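Local coordinates for protein extracellular endo-alpha-(1->5)-L-arabinanase 1 (PDB 1UV4) that cleaves internal alpha-1,5-L-arabinofuranosyl linkages of linear and sugar-beet arabinan, working as a secreted, calcium-binding family 43 glycoside hydrolase in plant cell-wall breakdown, at residues E33-R38 and Y69-W74; G118-S123 and T164-G169; S153-T158 and Y172-R177; L264-Y269 and K278-D283. All blocks are in the same frame, centred on the assembly; numbering follows the deposited sequence.

Contact 1: residues E33-R38 and Y69-W74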
loop_
_atom_site.group_PDB
_atom_site.type_symbol
_atom_site.label_atom_id
_atom_site.label_comp_id
_atom_site.label_asym_id
_atom_site.label_seq_id
_atom_site.Cartn_x
_atom_site.Cartn_y
_atom_site.Cartn_z
ATOM N N GLU A 33 -14.904 -8.046 10.174
ATOM C CA GLU A 33 -16.169 -7.971 10.910
ATOM C C GLU A 33 -16.478 -6.542 11.417
ATOM O O GLU A 33 -17.432 -6.356 12.182
ATOM C CB GLU A 33 -16.147 -8.961 12.091
ATOM C CG GLU A 33 -15.420 -8.431 13.320
ATOM C CD GLU A 33 -14.526 -9.441 14.041
ATOM O OE1 GLU A 33 -14.958 -10.590 14.286
ATOM O OE2 GLU A 33 -13.372 -9.064 14.365
ATOM N N GLU A 34 -15.708 -5.544 10.978
ATOM C CA GLU A 34 -15.932 -4.154 11.378
ATOM C C GLU A 34 -15.909 -3.215 10.205
ATOM O O GLU A 34 -15.406 -3.523 9.084
ATOM C CB GLU A 34 -14.901 -3.689 12.417
ATOM C CG GLU A 34 -14.996 -4.464 13.725
ATOM C CD GLU A 34 -13.995 -4.071 14.816
ATOM O OE1 GLU A 34 -13.156 -3.167 14.636
ATOM O OE2 GLU A 34 -14.078 -4.706 15.892
ATOM N N ARG A 35 -16.389 -2.017 10.499
ATOM C CA ARG A 35 -16.377 -0.928 9.539
ATOM C C ARG A 35 -15.088 -0.178 9.578
ATOM O O ARG A 35 -14.515 -0.003 10.648
ATOM C CB ARG A 35 -17.528 0.059 9.835
ATOM C CG ARG A 35 -18.913 -0.572 9.702
ATOM C CD ARG A 35 -20.035 0.460 9.847
ATOM N NE ARG A 35 -21.374 -0.143 9.882
ATOM C CZ ARG A 35 -22.087 -0.374 10.994
ATOM N NH1 ARG A 35 -21.656 0.010 12.193
ATOM N NH2 ARG A 35 -23.284 -0.966 10.912
ATOM N N GLY A 36 -14.648 0.304 8.422
ATOM C CA GLY A 36 -13.580 1.271 8.358
ATOM C C GLY A 36 -12.168 0.747 8.267
ATOM O O GLY A 36 -11.920 -0.330 7.695
ATOM N N LEU A 37 -11.256 1.560 8.789
ATOM C CA LEU A 37 -9.817 1.355 8.720
ATOM C C LEU A 37 -9.272 1.171 10.125
ATOM O O LEU A 37 -9.631 1.914 11.053
ATOM C CB LEU A 37 -9.106 2.534 8.092
ATOM C CG LEU A 37 -9.480 2.753 6.653
ATOM C CD1 LEU A 37 -9.058 4.165 6.214
ATOM C CD2 LEU A 37 -8.877 1.686 5.791
ATOM N N ARG A 38 -8.359 0.207 10.268
ATOM C CA ARG A 38 -7.710 -0.134 11.535
ATOM C C ARG A 38 -6.582 0.818 11.849
ATOM O O ARG A 38 -5.761 1.163 10.963
ATOM C CB ARG A 38 -7.177 -1.529 11.428
ATOM C CG ARG A 38 -6.517 -2.100 12.688
ATOM C CD ARG A 38 -6.522 -3.579 12.720
ATOM N NE ARG A 38 -5.711 -4.273 13.721
ATOM C CZ ARG A 38 -6.135 -4.643 14.910
ATOM N NH1 ARG A 38 -7.342 -4.314 15.341
ATOM N NH2 ARG A 38 -5.336 -5.368 15.669
ATOM N N TYR A 69 -20.199 -2.763 -1.381
ATOM C CA TYR A 69 -18.886 -2.728 -0.761
ATOM C C TYR A 69 -18.923 -3.491 0.548
ATOM O O TYR A 69 -19.930 -3.472 1.291
ATOM C CB TYR A 69 -18.363 -1.293 -0.557
ATOM C CG TYR A 69 -19.147 -0.378 0.338
ATOM C CD1 TYR A 69 -18.957 -0.381 1.713
ATOM C CD2 TYR A 69 -20.098 0.469 -0.184
ATOM C CE1 TYR A 69 -19.690 0.436 2.530
ATOM C CE2 TYR A 69 -20.814 1.331 0.604
ATOM C CZ TYR A 69 -20.611 1.317 1.972
ATOM O OH TYR A 69 -21.373 2.168 2.716
ATOM N N GLY A 70 -17.803 -4.156 0.823
ATOM C CA GLY A 70 -17.590 -4.755 2.119
ATOM C C GLY A 70 -17.451 -3.699 3.191
ATOM O O GLY A 70 -16.954 -2.617 2.952
ATOM N N GLN A 71 -17.797 -4.081 4.405
ATOM C CA GLN A 71 -17.920 -3.053 5.454
ATOM C C GLN A 71 -16.549 -2.514 5.851
ATOM O O GLN A 71 -16.458 -1.369 6.246
ATOM C CB GLN A 71 -18.656 -3.547 6.650
ATOM C CG GLN A 71 -17.997 -4.670 7.398
ATOM C CD GLN A 71 -18.824 -5.118 8.588
ATOM O OE1 GLN A 71 -19.754 -4.407 9.013
ATOM N NE2 GLN A 71 -18.551 -6.304 9.079
ATOM N N ASN A 72 -15.488 -3.318 5.724
ATOM C CA ASN A 72 -14.154 -2.864 6.062
ATOM C C ASN A 72 -13.533 -2.211 4.851
ATOM O O ASN A 72 -13.671 -2.672 3.703
ATOM C CB ASN A 72 -13.264 -4.018 6.608
ATOM C CG ASN A 72 -12.903 -5.118 5.572
ATOM O OD1 ASN A 72 -11.792 -5.687 5.631
ATOM N ND2 ASN A 72 -13.853 -5.484 4.713
ATOM N N GLN A 73 -12.826 -1.103 5.071
ATOM C CA GLN A 73 -12.057 -0.487 3.981
ATOM C C GLN A 73 -10.601 -0.995 4.016
ATOM O O GLN A 73 -10.161 -1.558 5.002
ATOM C CB GLN A 73 -12.095 1.040 4.007
ATOM C CG GLN A 73 -13.450 1.584 3.474
ATOM C CD GLN A 73 -14.613 1.180 4.335
ATOM O OE1 GLN A 73 -14.728 1.532 5.511
ATOM N NE2 GLN A 73 -15.516 0.405 3.759
ATOM N N TRP A 74 -9.901 -0.881 2.884
ATOM C CA TRP A 74 -8.653 -1.627 2.717
ATOM C C TRP A 74 -7.449 -0.767 2.386
ATOM O O TRP A 74 -7.534 0.239 1.685
ATOM C CB TRP A 74 -8.710 -2.683 1.574
ATOM C CG TRP A 74 -9.882 -3.592 1.512
ATOM C CD1 TRP A 74 -10.858 -3.796 2.451
ATOM C CD2 TRP A 74 -10.240 -4.376 0.394
ATOM N NE1 TRP A 74 -11.793 -4.696 1.984
ATOM C CE2 TRP A 74 -11.435 -5.058 0.719
ATOM C CE3 TRP A 74 -9.672 -4.584 -0.866
ATOM C CZ2 TRP A 74 -12.053 -5.942 -0.161
ATOM C CZ3 TRP A 74 -10.315 -5.488 -1.729
ATOM C CH2 TRP A 74 -11.469 -6.125 -1.368
HETATM O O HOH W 1 -21.751 -2.407 8.065
#
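The carbonyl oxygen of Gln71 is approached by two N-H donors and one CA-H group. Gly36 N gives it a rather long hydrogen bond (N to O 3.3 Å, 156° at the hydrogen), Gln73 NE2 adds a weak one from its own segment, and the CA of Arg35 makes a CA-H...O contact at 3.3 Å. The shorter bond between the segments returns from Gln73 N to Gly36 O (2.9 Å), with the donor 38° above the carbonyl plane. These two bonds bracket Asn72 and form a single bridge between Gly36 and Asn72, an isolated bridge rather than a continuous sheet.

The Gln71 side chain carries much of the side-chain contact. Its CG lies between the backbone N and the carbonyl carbon (chi1 64°), and the chain then runs extended past Glu34, CG standing 3.3 Å from Glu34 O. Its two polar atoms have different partners: NE2 donates to the backbone O of Thr32, while OE1 accepts a hydrogen bond from a water (3.0 Å), which in turn weakly accepts one from Arg35 NE. The water joins two side chains that cross at about a right angle, with their guanidinium and amide planes also nearly perpendicular.

Further along the chains, Leu37 and Gln73 cross at about a right angle, with Leu37 CD2 3.7 Å from Gln73 CB. Both side chains also pack on strand 84-91, Leu37 on Leu87 and Tyr89, Gln73 on Val91. In the propeller the contact thus links the approach to strand 37-42, in the sheet 16-54, to the loop that enters strand 74-81, the first strand of the next sheet.

Contact 2: residues G118-S123 and T164-G169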
loop_
_atom_site.group_PDB
_atom_site.type_symbol
_atom_site.label_atom_id
_atom_site.label_comp_id
_atom_site.label_asym_id
_atom_site.label_seq_id
_atom_site.Cartn_x
_atom_site.Cartn_y
_atom_site.Cartn_z
ATOM N N GLY A 118 -13.482 12.915 -1.031
ATOM C CA GLY A 118 -14.177 12.264 -2.122
ATOM C C GLY A 118 -13.346 11.314 -2.954
ATOM O O GLY A 118 -12.285 10.795 -2.584
ATOM N N LEU A 119 -13.883 11.020 -4.118
ATOM C CA LEU A 119 -13.348 10.018 -5.009
ATOM C C LEU A 119 -12.024 10.424 -5.618
ATOM O O LEU A 119 -11.900 11.558 -6.059
ATOM C CB LEU A 119 -14.353 9.740 -6.132
ATOM C CG LEU A 119 -13.901 8.790 -7.274
ATOM C CD1 LEU A 119 -13.833 7.419 -6.777
ATOM C CD2 LEU A 119 -14.818 8.889 -8.487
ATOM N N VAL A 120 -11.073 9.480 -5.635
ATOM C CA VAL A 120 -9.776 9.657 -6.310
ATOM C C VAL A 120 -9.825 9.018 -7.719
ATOM O O VAL A 120 -9.685 9.711 -8.736
ATOM C CB VAL A 120 -8.672 9.094 -5.441
ATOM C CG1 VAL A 120 -7.341 9.235 -6.153
ATOM C CG2 VAL A 120 -8.644 9.830 -4.107
ATOM N N ILE A 121 -10.110 7.719 -7.753
ATOM C CA ILE A 121 -10.252 6.971 -9.000
ATOM C C ILE A 121 -11.027 5.720 -8.681
ATOM O O ILE A 121 -10.923 5.165 -7.565
ATOM C CB ILE A 121 -8.848 6.674 -9.601
ATOM C CG1 ILE A 121 -8.935 6.128 -11.033
ATOM C CG2 ILE A 121 -8.038 5.783 -8.670
ATOM C CD1 ILE A 121 -7.663 6.160 -11.758
ATOM N N ARG A 122 -11.784 5.234 -9.651
ATOM C CA ARG A 122 -12.532 3.989 -9.477
ATOM C C ARG A 122 -12.244 3.024 -10.656
ATOM O O ARG A 122 -11.631 3.391 -11.693
ATOM C CB ARG A 122 -14.014 4.256 -9.219
ATOM C CG ARG A 122 -14.719 5.078 -10.251
ATOM C CD ARG A 122 -14.921 4.434 -11.552
ATOM N NE ARG A 122 -15.921 5.226 -12.292
ATOM C CZ ARG A 122 -17.234 5.038 -12.273
ATOM N NH1 ARG A 122 -17.784 4.030 -11.608
ATOM N NH2 ARG A 122 -17.999 5.860 -12.980
ATOM N N SER A 123 -12.704 1.796 -10.465
ATOM C CA SER A 123 -12.666 0.780 -11.491
ATOM C C SER A 123 -14.010 0.020 -11.551
ATOM O O SER A 123 -14.737 -0.028 -10.557
ATOM C CB SER A 123 -11.539 -0.238 -11.233
ATOM O OG SER A 123 -11.656 -0.833 -9.947
ATOM N N THR A 164 -5.399 19.701 -5.447
ATOM C CA THR A 164 -6.563 18.913 -5.053
ATOM C C THR A 164 -6.211 17.502 -4.609
ATOM O O THR A 164 -7.074 16.781 -4.071
ATOM C CB THR A 164 -7.581 18.797 -6.212
ATOM O OG1 THR A 164 -6.993 17.999 -7.266
ATOM C CG2 THR A 164 -7.901 20.180 -6.812
ATOM N N MET A 165 -5.002 17.044 -4.933
ATOM C CA MET A 165 -4.553 15.698 -4.635
ATOM C C MET A 165 -5.341 14.596 -5.360
ATOM O O MET A 165 -5.357 13.435 -4.943
ATOM C CB MET A 165 -4.468 15.463 -3.106
ATOM C CG MET A 165 -3.566 16.439 -2.385
ATOM S SD MET A 165 -1.843 16.293 -2.884
ATOM C CE MET A 165 -1.368 14.873 -1.916
ATOM N N LYS A 166 -5.928 14.944 -6.497
ATOM C CA LYS A 166 -6.671 13.999 -7.375
ATOM C C LYS A 166 -5.944 13.843 -8.729
ATOM O O LYS A 166 -5.112 14.716 -9.091
ATOM C CB LYS A 166 -8.076 14.528 -7.632
ATOM C CG LYS A 166 -8.899 14.854 -6.375
ATOM C CD LYS A 166 -9.207 13.600 -5.544
ATOM C CE LYS A 166 -10.116 13.889 -4.344
ATOM N NZ LYS A 166 -11.568 14.006 -4.749
ATOM N N PRO A 167 -6.269 12.800 -9.482
ATOM C CA PRO A 167 -5.545 12.525 -10.718
ATOM C C PRO A 167 -5.643 13.605 -11.786
ATOM O O PRO A 167 -6.693 14.274 -11.987
ATOM C CB PRO A 167 -6.188 11.252 -11.224
ATOM C CG PRO A 167 -6.712 10.581 -9.953
ATOM C CD PRO A 167 -7.232 11.717 -9.176
ATOM N N THR A 168 -4.515 13.696 -12.508
ATOM C CA THR A 168 -4.387 14.537 -13.691
ATOM C C THR A 168 -3.569 13.773 -14.712
ATOM O O THR A 168 -2.705 13.001 -14.344
ATOM C CB THR A 168 -3.728 15.885 -13.335
ATOM O OG1 THR A 168 -3.645 16.740 -14.475
ATOM C CG2 THR A 168 -2.293 15.737 -12.956
ATOM N N GLY A 169 -3.833 14.014 -15.981
ATOM C CA GLY A 169 -3.087 13.383 -17.061
ATOM C C GLY A 169 -3.463 11.937 -17.327
ATOM O O GLY A 169 -4.556 11.464 -17.006
#
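Val120 meets Lys166 and Pro167 beside a classic beta bulge, in which Val120 and Ile121 both face Ile101 of the neighbouring strand 99-106. The setting is the outer part of a beta-propeller: strand 115-123 is the last of its sheet, while 164-169 leads into the short, weakly bonded strand 167-168 of the following sheet. The two segments therefore meet between adjacent blades, at the protein surface.

A single polar bond spans them. Lys166 NZ donates to Leu119 O over 2.8 Å, coming from above the carbonyl plane, 47° out of it. NZ also donates to Glu117 O, its stronger partner, so two carbonyls of strand 115-123 hold the lysine tip. A bend at chi2 (-65°) puts CD 3.4 Å from Leu119 O and 4.1 Å from Val120 CG2; a further bend at chi4 sets NZ.

The apolar part is small. The two branches of Val120 divide the neighbours: CG2 faces Lys166 CD, and CG1 touches Pro167 CD at 3.9 Å, valine and proline side chains crossing at about a right angle. Val120 also packs on Leu103 and Leu146. Ile121 grazes the ring from further off, its CB 4.5 Å from Pro167 CG. The proline also rests its CD against backbone, 3.2 Å from Val120 O.

Contact 3: residues S153-T158 and Y172-R177. With EDO (1,2-ethanediol), chain F.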
loop_
_atom_site.group_PDB
_atom_site.type_symbol
_atom_site.label_atom_id
_atom_site.label_comp_id
_atom_site.label_asym_id
_atom_site.label_seq_id
_atom_site.Cartn_x
_atom_site.Cartn_y
_atom_site.Cartn_z
ATOM N N SER A 153 -4.459 -6.321 -15.051
ATOM C CA SER A 153 -3.230 -5.932 -15.777
ATOM C C SER A 153 -2.222 -5.253 -14.832
ATOM O O SER A 153 -1.179 -4.782 -15.317
ATOM C CB SER A 153 -3.545 -5.042 -16.990
ATOM O OG SER A 153 -3.947 -3.747 -16.633
ATOM N N GLY A 154 -2.498 -5.234 -13.508
ATOM C CA GLY A 154 -1.477 -4.873 -12.532
ATOM C C GLY A 154 -1.472 -3.460 -11.995
ATOM O O GLY A 154 -2.481 -2.842 -11.764
ATOM N N ILE A 155 -0.262 -2.935 -11.842
ATOM C CA ILE A 155 0.007 -1.665 -11.185
ATOM C C ILE A 155 0.014 -0.492 -12.141
ATOM O O ILE A 155 0.642 -0.520 -13.200
ATOM C CB ILE A 155 1.345 -1.749 -10.466
ATOM C CG1 ILE A 155 1.374 -3.026 -9.595
ATOM C CG2 ILE A 155 1.606 -0.500 -9.605
ATOM C CD1 ILE A 155 0.335 -3.181 -8.583
ATOM N N LYS A 156 -0.781 0.516 -11.734
ATOM C CA LYS A 156 -0.984 1.735 -12.504
ATOM C C LYS A 156 -0.424 2.926 -11.736
ATOM O O LYS A 156 -0.237 2.860 -10.536
ATOM C CB LYS A 156 -2.450 1.946 -12.770
ATOM C CG LYS A 156 -3.186 0.756 -13.424
ATOM C CD LYS A 156 -2.563 0.298 -14.726
ATOM C CE LYS A 156 -3.196 -0.945 -15.249
ATOM N NZ LYS A 156 -2.597 -1.330 -16.559
ATOM N N LEU A 157 -0.240 4.012 -12.471
ATOM C CA LEU A 157 0.367 5.246 -11.973
ATOM C C LEU A 157 -0.260 6.472 -12.650
ATOM O O LEU A 157 -0.420 6.486 -13.840
ATOM C CB LEU A 157 1.860 5.219 -12.225
ATOM C CG LEU A 157 2.669 6.440 -11.837
ATOM C CD1 LEU A 157 2.811 6.534 -10.351
ATOM C CD2 LEU A 157 4.041 6.428 -12.549
ATOM N N THR A 158 -0.634 7.466 -11.839
ATOM C CA THR A 158 -1.085 8.734 -12.360
ATOM C C THR A 158 -0.418 9.869 -11.571
ATOM O O THR A 158 -0.207 9.778 -10.364
ATOM C CB THR A 158 -2.629 8.859 -12.287
ATOM O OG1 THR A 158 -3.055 10.136 -12.770
ATOM C CG2 THR A 158 -3.116 8.742 -10.851
ATOM N N TYR A 172 -0.684 5.440 -16.403
ATOM C CA TYR A 172 0.481 4.686 -16.858
ATOM C C TYR A 172 0.467 3.301 -16.203
ATOM O O TYR A 172 -0.098 3.106 -15.124
ATOM C CB TYR A 172 1.779 5.401 -16.462
ATOM C CG TYR A 172 1.957 6.773 -17.076
ATOM C CD1 TYR A 172 2.591 6.935 -18.285
ATOM C CD2 TYR A 172 1.492 7.912 -16.443
ATOM C CE1 TYR A 172 2.763 8.212 -18.853
ATOM C CE2 TYR A 172 1.666 9.172 -17.004
ATOM C CZ TYR A 172 2.303 9.310 -18.200
ATOM O OH TYR A 172 2.484 10.566 -18.781
ATOM N N SER A 173 1.039 2.356 -16.926
ATOM C CA SER A 173 1.249 0.985 -16.452
ATOM C C SER A 173 2.692 0.792 -16.053
ATOM O O SER A 173 3.585 1.073 -16.818
ATOM C CB SER A 173 0.889 -0.007 -17.547
ATOM O OG SER A 173 -0.468 0.138 -17.891
ATOM N N ILE A 174 2.920 0.314 -14.822
ATOM C CA ILE A 174 4.302 0.187 -14.320
ATOM C C ILE A 174 4.727 -1.187 -13.805
ATOM O O ILE A 174 5.931 -1.439 -13.680
ATOM C CB ILE A 174 4.634 1.284 -13.266
ATOM C CG1 ILE A 174 3.727 1.229 -12.059
ATOM C CG2 ILE A 174 4.641 2.669 -13.923
ATOM C CD1 ILE A 174 4.163 2.173 -10.932
ATOM N N ALA A 175 3.779 -2.103 -13.549
ATOM C CA ALA A 175 4.144 -3.491 -13.239
ATOM C C ALA A 175 2.992 -4.396 -13.550
ATOM O O ALA A 175 1.843 -4.021 -13.387
ATOM C CB ALA A 175 4.611 -3.701 -11.757
ATOM N N ALA A 176 3.318 -5.581 -14.060
ATOM C CA ALA A 176 2.290 -6.574 -14.422
ATOM C C ALA A 176 2.886 -7.973 -14.300
ATOM O O ALA A 176 4.096 -8.162 -14.369
ATOM C CB ALA A 176 1.843 -6.313 -15.854
ATOM N N ARG A 177 2.026 -8.989 -14.185
ATOM C CA ARG A 177 2.452 -10.375 -14.272
ATOM C C ARG A 177 1.580 -11.113 -15.278
ATOM O O ARG A 177 0.769 -11.944 -14.910
ATOM C CB ARG A 177 2.420 -11.083 -12.937
ATOM C CG ARG A 177 3.312 -10.439 -11.868
ATOM C CD ARG A 177 3.296 -11.238 -10.609
ATOM N NE ARG A 177 4.116 -12.421 -10.677
ATOM C CZ ARG A 177 4.030 -13.438 -9.837
ATOM N NH1 ARG A 177 3.109 -13.441 -8.873
ATOM N NH2 ARG A 177 4.850 -14.471 -9.966
HETATM C C1 EDO F . -2.641 2.589 -19.290
HETATM O O1 EDO F . -1.267 2.281 -19.424
HETATM C C2 EDO F . -3.148 2.045 -17.979
HETATM O O2 EDO F . -3.906 0.886 -18.224
#
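Ile174 fills the hollow between Ile155 and Leu157, in an antiparallel strand pair broken by a classic beta bulge: Ile174 and Ala175 together face Ile155. Both strands belong to one sheet of the propeller. The extra residue shifts the register by one between Ile155 and Lys156, and both ends of the bulge are bonded, Ile155 N to Ala175 O (2.8 Å) and Ile174 N almost straight to Ile155 O (177° at the hydrogen).

The shape follows from the torsion of Ile174. Its CG1 lies between the backbone N and the carbonyl carbon (chi1 60°), a crowded position that brings CG1 to 3.7 Å from Ile155 CG2. CD1 continues to Leu157 CB (4.0 Å), and the other branch, CG2, lies against Leu157 CD2, so one side chain is lodged against two neighbours. Ala175 CB abuts Ile155 CG1 (4.0 Å), on the same face of the sheet. Leu184, Leu189 and Leu198 of the following sheet continue this apolar layer. At the far end the Tyr172 ring turns its edge, CD2, in plane to Leu157 O (3.5 Å).

On the opposite face Lys156 folds over Tyr172 O, its chain bent at chi2, and its NZ is held by both serines: Ser153 OG, which also bonds Asn128 O, and Ser173 OG at 2.9 Å. A 1,2-ethanediol, probably from the crystallisation liquor, spans this polar pair, its O2 3.1 Å from Lys156 NZ and its O1 2.8 Å from Ser173 OG.

Contact 4: residues L264-Y269 and K278-D283. With EDO (1,2-ethanediol), chain E.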
loop_
_atom_site.group_PDB
_atom_site.type_symbol
_atom_site.label_atom_id
_atom_site.label_comp_id
_atom_site.label_asym_id
_atom_site.label_seq_id
_atom_site.Cartn_x
_atom_site.Cartn_y
_atom_site.Cartn_z
ATOM N N LEU A 264 11.100 -0.123 6.156
ATOM C CA LEU A 264 10.124 -0.920 5.438
ATOM C C LEU A 264 9.213 -1.599 6.427
ATOM O O LEU A 264 9.674 -2.378 7.258
ATOM C CB LEU A 264 10.815 -1.972 4.547
ATOM C CG LEU A 264 9.828 -2.625 3.574
ATOM C CD1 LEU A 264 9.394 -1.712 2.475
ATOM C CD2 LEU A 264 10.328 -3.939 2.999
ATOM N N VAL A 265 7.933 -1.282 6.348
ATOM C CA VAL A 265 6.915 -1.982 7.103
ATOM C C VAL A 265 6.243 -2.969 6.165
ATOM O O VAL A 265 6.140 -2.738 4.959
ATOM C CB VAL A 265 5.861 -1.007 7.766
ATOM C CG1 VAL A 265 6.592 0.013 8.665
ATOM C CG2 VAL A 265 5.005 -0.287 6.740
ATOM N N ARG A 266 5.754 -4.045 6.730
ATOM C CA ARG A 266 4.996 -5.027 5.921
ATOM C C ARG A 266 4.205 -5.891 6.873
ATOM O O ARG A 266 4.414 -5.813 8.096
ATOM C CB ARG A 266 5.944 -5.914 5.102
ATOM C CG ARG A 266 6.689 -6.952 5.848
ATOM C CD ARG A 266 8.062 -6.630 5.968
ATOM N NE ARG A 266 8.930 -7.638 6.602
ATOM C CZ ARG A 266 9.938 -7.306 7.379
ATOM N NH1 ARG A 266 10.186 -6.033 7.626
ATOM N NH2 ARG A 266 10.726 -8.238 7.868
ATOM N N HIS A 267 3.282 -6.682 6.348
ATOM C CA HIS A 267 2.666 -7.738 7.147
ATOM C C HIS A 267 3.324 -9.060 6.814
ATOM O O HIS A 267 3.922 -9.215 5.755
ATOM C CB HIS A 267 1.144 -7.797 6.967
ATOM C CG HIS A 267 0.681 -8.140 5.573
ATOM N ND1 HIS A 267 -0.031 -7.266 4.772
ATOM C CD2 HIS A 267 0.829 -9.279 4.844
ATOM C CE1 HIS A 267 -0.261 -7.839 3.597
ATOM N NE2 HIS A 267 0.265 -9.051 3.615
ATOM N N ALA A 268 3.223 -10.035 7.718
ATOM C CA ALA A 268 3.586 -11.423 7.409
ATOM C C ALA A 268 2.812 -12.291 8.388
ATOM O O ALA A 268 2.423 -11.813 9.478
ATOM C CB ALA A 268 5.064 -11.650 7.517
ATOM N N TYR A 269 2.544 -13.530 8.003
ATOM C CA TYR A 269 1.638 -14.407 8.730
ATOM C C TYR A 269 2.403 -15.324 9.674
ATOM O O TYR A 269 3.289 -16.071 9.283
ATOM C CB TYR A 269 0.824 -15.187 7.734
ATOM C CG TYR A 269 -0.028 -14.342 6.832
ATOM C CD1 TYR A 269 0.487 -13.795 5.640
ATOM C CD2 TYR A 269 -1.304 -13.998 7.171
ATOM C CE1 TYR A 269 -0.310 -13.029 4.794
ATOM C CE2 TYR A 269 -2.092 -13.233 6.346
ATOM C CZ TYR A 269 -1.579 -12.743 5.163
ATOM O OH TYR A 269 -2.419 -11.993 4.319
ATOM N N LYS A 278 0.868 -10.010 11.162
ATOM C CA LYS A 278 1.432 -9.034 12.067
ATOM C C LYS A 278 2.243 -8.016 11.276
ATOM O O LYS A 278 2.716 -8.277 10.160
ATOM C CB LYS A 278 2.330 -9.715 13.092
ATOM C CG LYS A 278 1.704 -10.926 13.798
ATOM C CD LYS A 278 0.522 -10.508 14.677
ATOM C CE LYS A 278 0.076 -11.621 15.714
ATOM N NZ LYS A 278 1.227 -12.314 16.360
ATOM N N LEU A 279 2.468 -6.871 11.926
ATOM C CA LEU A 279 3.325 -5.790 11.412
ATOM C C LEU A 279 4.788 -6.074 11.723
ATOM O O LEU A 279 5.160 -6.148 12.887
ATOM C CB LEU A 279 2.901 -4.487 12.051
ATOM C CG LEU A 279 3.723 -3.246 11.740
ATOM C CD1 LEU A 279 3.768 -2.941 10.288
ATOM C CD2 LEU A 279 3.154 -2.046 12.469
ATOM N N LEU A 280 5.609 -6.218 10.677
ATOM C CA LEU A 280 7.059 -6.424 10.801
ATOM C C LEU A 280 7.730 -5.198 10.208
ATOM O O LEU A 280 7.305 -4.626 9.203
ATOM C CB LEU A 280 7.525 -7.653 10.064
ATOM C CG LEU A 280 7.341 -8.985 10.765
ATOM C CD1 LEU A 280 5.928 -9.353 11.049
ATOM C CD2 LEU A 280 7.994 -10.098 9.941
ATOM N N ILE A 281 8.790 -4.761 10.862
ATOM C CA ILE A 281 9.471 -3.529 10.473
ATOM C C ILE A 281 10.980 -3.752 10.432
ATOM O O ILE A 281 11.540 -4.313 11.368
ATOM C CB ILE A 281 9.130 -2.387 11.466
ATOM C CG1 ILE A 281 7.606 -2.240 11.659
ATOM C CG2 ILE A 281 9.771 -1.089 10.986
ATOM C CD1 ILE A 281 7.244 -1.130 12.579
ATOM N N ASN A 282 11.616 -3.304 9.348
ATOM C CA ASN A 282 13.071 -3.342 9.225
ATOM C C ASN A 282 13.595 -1.997 8.784
ATOM O O ASN A 282 12.909 -1.260 8.109
ATOM C CB ASN A 282 13.519 -4.325 8.128
ATOM C CG ASN A 282 13.631 -5.742 8.607
ATOM O OD1 ASN A 282 12.608 -6.368 8.878
ATOM N ND2 ASN A 282 14.851 -6.255 8.683
ATOM N N ASP A 283 14.856 -1.705 9.091
ATOM C CA ASP A 283 15.560 -0.619 8.412
ATOM C C ASP A 283 15.760 -1.013 6.966
ATOM O O ASP A 283 15.880 -2.205 6.635
ATOM C CB ASP A 283 16.903 -0.437 9.018
ATOM C CG ASP A 283 16.832 -0.113 10.483
ATOM O OD1 ASP A 283 16.146 0.873 10.834
ATOM O OD2 ASP A 283 17.402 -0.792 11.360
HETATM C C1 EDO E . 9.249 -11.982 6.837
HETATM O O1 EDO E . 9.435 -10.603 6.542
HETATM C C2 EDO E . 10.546 -12.616 7.273
HETATM O O2 EDO E . 11.319 -12.976 6.141
#
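Val265, Leu279 and Ile281 make the apolar centre on one face of this antiparallel hairpin. Val265 and Ile281, a non-hydrogen-bonded pair, lie side by side and point the same way, CG1 to CG1 3.9 Å apart, while Leu279 CD1 reaches diagonally to Val265 CB (3.8 Å). Met17 of strand 16-20 packs on both Val265 and Ile281.

The other face begins with Ala268 CB against Leu280 CD2 and then turns polar. Leu280 CB sits 3.6 Å above the guanidinium plane of Arg266, over its centre. The arginine's CG lies between its backbone N and carbonyl carbon (chi1 74°), and the chain then bends at chi2. Its end grips one atom twice: NH1 and NH2 donate to Asn282 OD1 at 2.7 and 2.8 Å, both from the same face of the amide, whose plane is turned 45° from the guanidinium. On another edge NE and NH2 share O1 of a 1,2-ethanediol, each at 3.0 Å; this probable crystallisation additive also bonds Asp244. Each nitrogen pair converges on a single oxygen near the guanidinium plane; the Asn282 pair would help set its rotation, the ethanediol adding to it in this crystal.

His267 extends to bond Thr212 through NE2 and the backbone N of Asp14, the inferred catalytic base, through ND1. Strand 276-283 is flanked by strand 4-8 and strand 263-270 by 250-259, so the N-terminal strand completes the last sheet of the propeller.

Following the chain, contact 1 closes first, drawing 33-38 and 69-74 together around strands 37-42 and 49-54 and so tying the sheet of strands 16-20 to 49-54 to the entry of the sheet of strands 74-81 to 115-123. Contact 2 opens at 118-123, on the last strand of the latter sheet, and contact 3 opens at 153-158 before contact 2 has closed at 164-169; contact 3 closes later, at 172-177. These two loops cross, and they touch where Pro167 and Thr168 meet Thr158. Contact 2 joins successive sheets, whereas contact 3 lies within one. Contact 4 is a short local hairpin near the C terminus, about 29 Å from contact 2 between centres, across the chain's centre.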